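Local coordinates for DPSA (Streptomyces coelicolor, PDB 4CY9), which is a Dps-family, ferritin-like protein that forms a twelve-chain assembly and probably oxidises and stores iron and binds DNA, at residues D33-L38 with Q63-A68. Numbering follows the deposited sequence. Where two conformers were deposited one is given.
Sequences DLHLTL and QVRDMA
Arg65 lays the methylene carbon CG over one face of the His35 imidazole, nearly above the ring centre. The CH-pi contact measures 3.5 Å from Arg65 CG to the centroid of the His35 ring. It lies in the four-helix bundle of the ferritin fold, where helix 14-44 and helix 50-77 pack antiparallel, their local axes 161° apart and 9.1 Å at closest approach. CB of His35 points toward helix 50-77, and CG stands between the backbone N and the carbonyl carbon (chi1 65°), which sets one ring face against Arg65 CG. From CG to NE the Arg65 chain runs extended past the ring. The guanidinium therefore ends beyond the ND1 side, its plane 78° from that of the imidazole. One water joins the two groups, lying in both planes. It is 2.7 Å from His35 ND1 and accepts from Arg65 NH2 at 2.8 Å. The other ring nitrogen, NE2, is hydrogen-bonded to Asn32 OD1, three residues earlier on the same helix, so both nitrogens are held and ring rotation is probably restricted. An alanine in place of His35 would probably open a gap beneath Arg65 CG and leave the water and Asn32 without their imidazole partner. Arg65 also packs on Arg65 of a second subunit, which places this side of the pair near a subunit interface. On the side facing the bundle interior, Val64 fits among His35, Leu34 and Leu38. Leu34 and Leu38 also touch Tyr116 on helix 105-133. On Val64 the two methyls divide the work: CG1 sits 3.8 Å from His35 CB, while CG2 meets Leu34 CD2 at 3.9 Å and Leu38 CD1 at 4.0 Å.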
loop_
_atom_site.group_PDB
_atom_site.type_symbol
_atom_site.label_atom_id
_atom_site.label_comp_id
_atom_site.label_asym_id
_atom_site.label_seq_id
_atom_site.Cartn_x
_atom_site.Cartn_y
_atom_site.Cartn_z
ATOM N N ASP A 33 27.068 -17.804 -6.642
ATOM C CA ASP A 33 26.894 -19.275 -6.527
ATOM C C ASP A 33 25.932 -19.579 -5.340
ATOM O O ASP A 33 25.061 -20.458 -5.461
ATOM C CB ASP A 33 28.295 -19.844 -6.225
ATOM C CG ASP A 33 28.402 -21.383 -6.430
ATOM O OD1 ASP A 33 27.382 -22.128 -6.375
ATOM O OD2 ASP A 33 29.570 -21.767 -6.719
ATOM N N LEU A 34 25.966 -18.777 -4.261
ATOM C CA LEU A 34 25.090 -19.076 -3.155
ATOM C C LEU A 34 23.600 -18.833 -3.542
ATOM O O LEU A 34 22.779 -19.697 -3.210
ATOM C CB LEU A 34 25.407 -18.071 -1.981
ATOM C CG LEU A 34 24.472 -18.264 -0.758
ATOM C CD1 LEU A 34 24.579 -19.698 -0.140
ATOM C CD2 LEU A 34 25.042 -17.299 0.377
ATOM N N HIS A 35 23.260 -17.706 -4.193
ATOM C CA HIS A 35 21.803 -17.634 -4.486
ATOM C C HIS A 35 21.314 -18.641 -5.566
ATOM O O HIS A 35 20.200 -19.125 -5.479
ATOM C CB HIS A 35 21.309 -16.208 -4.830
ATOM C CG HIS A 35 21.853 -15.595 -6.106
ATOM N ND1 HIS A 35 21.273 -15.835 -7.337
ATOM C CD2 HIS A 35 22.748 -14.530 -6.279
ATOM C CE1 HIS A 35 21.902 -15.035 -8.311
ATOM N NE2 HIS A 35 22.803 -14.256 -7.667
ATOM N N LEU A 36 22.193 -19.023 -6.505
ATOM C CA LEU A 36 21.816 -20.133 -7.444
ATOM C C LEU A 36 21.628 -21.397 -6.603
ATOM O O LEU A 36 20.661 -22.167 -6.845
ATOM C CB LEU A 36 23.022 -20.426 -8.436
ATOM C CG LEU A 36 23.152 -19.223 -9.382
ATOM C CD1 LEU A 36 24.482 -19.436 -10.203
ATOM C CD2 LEU A 36 22.019 -19.162 -10.470
ATOM N N THR A 37 22.497 -21.645 -5.646
ATOM C CA THR A 37 22.438 -22.877 -4.880
ATOM C C THR A 37 21.223 -22.829 -3.927
ATOM O O THR A 37 20.557 -23.873 -3.727
ATOM C CB THR A 37 23.733 -23.036 -4.029
ATOM O OG1 THR A 37 24.819 -23.217 -4.989
ATOM C CG2 THR A 37 23.678 -24.250 -3.072
ATOM N N LEU A 38 20.897 -21.661 -3.366
ATOM C CA LEU A 38 19.670 -21.620 -2.495
ATOM C C LEU A 38 18.427 -21.921 -3.357
ATOM O O LEU A 38 17.540 -22.610 -2.836
ATOM C CB LEU A 38 19.512 -20.169 -1.934
ATOM C CG LEU A 38 20.606 -19.915 -0.810
ATOM C CD1 LEU A 38 20.567 -18.369 -0.562
ATOM C CD2 LEU A 38 20.199 -20.636 0.497
ATOM N N GLN A 63 17.673 -11.708 -0.359
ATOM C CA GLN A 63 18.686 -10.943 0.389
ATOM C C GLN A 63 20.084 -11.161 -0.235
ATOM O O GLN A 63 20.921 -10.187 -0.373
ATOM C CB GLN A 63 18.715 -11.370 1.893
ATOM C CG GLN A 63 19.717 -10.466 2.603
ATOM C CD GLN A 63 19.432 -9.811 4.024
ATOM O OE1 GLN A 63 18.501 -10.110 4.807
ATOM N NE2 GLN A 63 20.319 -8.899 4.340
ATOM N N VAL A 64 20.382 -12.410 -0.596
ATOM C CA VAL A 64 21.709 -12.696 -1.201
ATOM C C VAL A 64 21.841 -12.092 -2.605
ATOM O O VAL A 64 22.924 -11.589 -2.979
ATOM C CB VAL A 64 21.958 -14.256 -1.226
ATOM C CG1 VAL A 64 23.274 -14.623 -1.990
ATOM C CG2 VAL A 64 22.076 -14.773 0.264
ATOM N N ARG A 65 20.754 -12.113 -3.373
ATOM C CA ARG A 65 20.844 -11.407 -4.686
ATOM C C ARG A 65 21.102 -9.889 -4.457
ATOM O O ARG A 65 21.875 -9.290 -5.259
ATOM C CB ARG A 65 19.487 -11.561 -5.497
ATOM C CG ARG A 65 19.415 -13.027 -6.030
ATOM C CD ARG A 65 17.908 -13.280 -6.464
ATOM N NE ARG A 65 17.860 -14.596 -7.176
ATOM C CZ ARG A 65 16.680 -15.116 -7.635
ATOM N NH1 ARG A 65 15.505 -14.479 -7.319
ATOM N NH2 ARG A 65 16.753 -16.211 -8.334
ATOM N N ASP A 66 20.499 -9.289 -3.440
ATOM C CA ASP A 66 20.734 -7.884 -3.135
ATOM C C ASP A 66 22.234 -7.678 -2.740
ATOM O O ASP A 66 22.873 -6.684 -3.135
ATOM C CB ASP A 66 19.846 -7.377 -1.973
ATOM C CG ASP A 66 18.361 -7.122 -2.379
ATOM O OD1 ASP A 66 18.100 -7.065 -3.552
ATOM O OD2 ASP A 66 17.536 -6.952 -1.424
ATOM N N MET A 67 22.755 -8.579 -1.891
ATOM C CA MET A 67 24.208 -8.503 -1.491
ATOM C C MET A 67 25.091 -8.569 -2.765
ATOM O O MET A 67 26.017 -7.732 -2.869
ATOM C CB MET A 67 24.592 -9.752 -0.605
ATOM C CG MET A 67 23.876 -9.597 0.791
ATOM S SD MET A 67 24.498 -11.112 1.642
ATOM C CE MET A 67 23.257 -11.090 2.943
ATOM N N ALA A 68 24.779 -9.451 -3.700
ATOM C CA ALA A 68 25.635 -9.593 -4.909
ATOM C C ALA A 68 25.581 -8.273 -5.694
ATOM O O ALA A 68 26.603 -7.791 -6.196
ATOM C CB ALA A 68 25.095 -10.775 -5.797
HETATM O O HOH W 1 19.297 -17.392 -8.310
#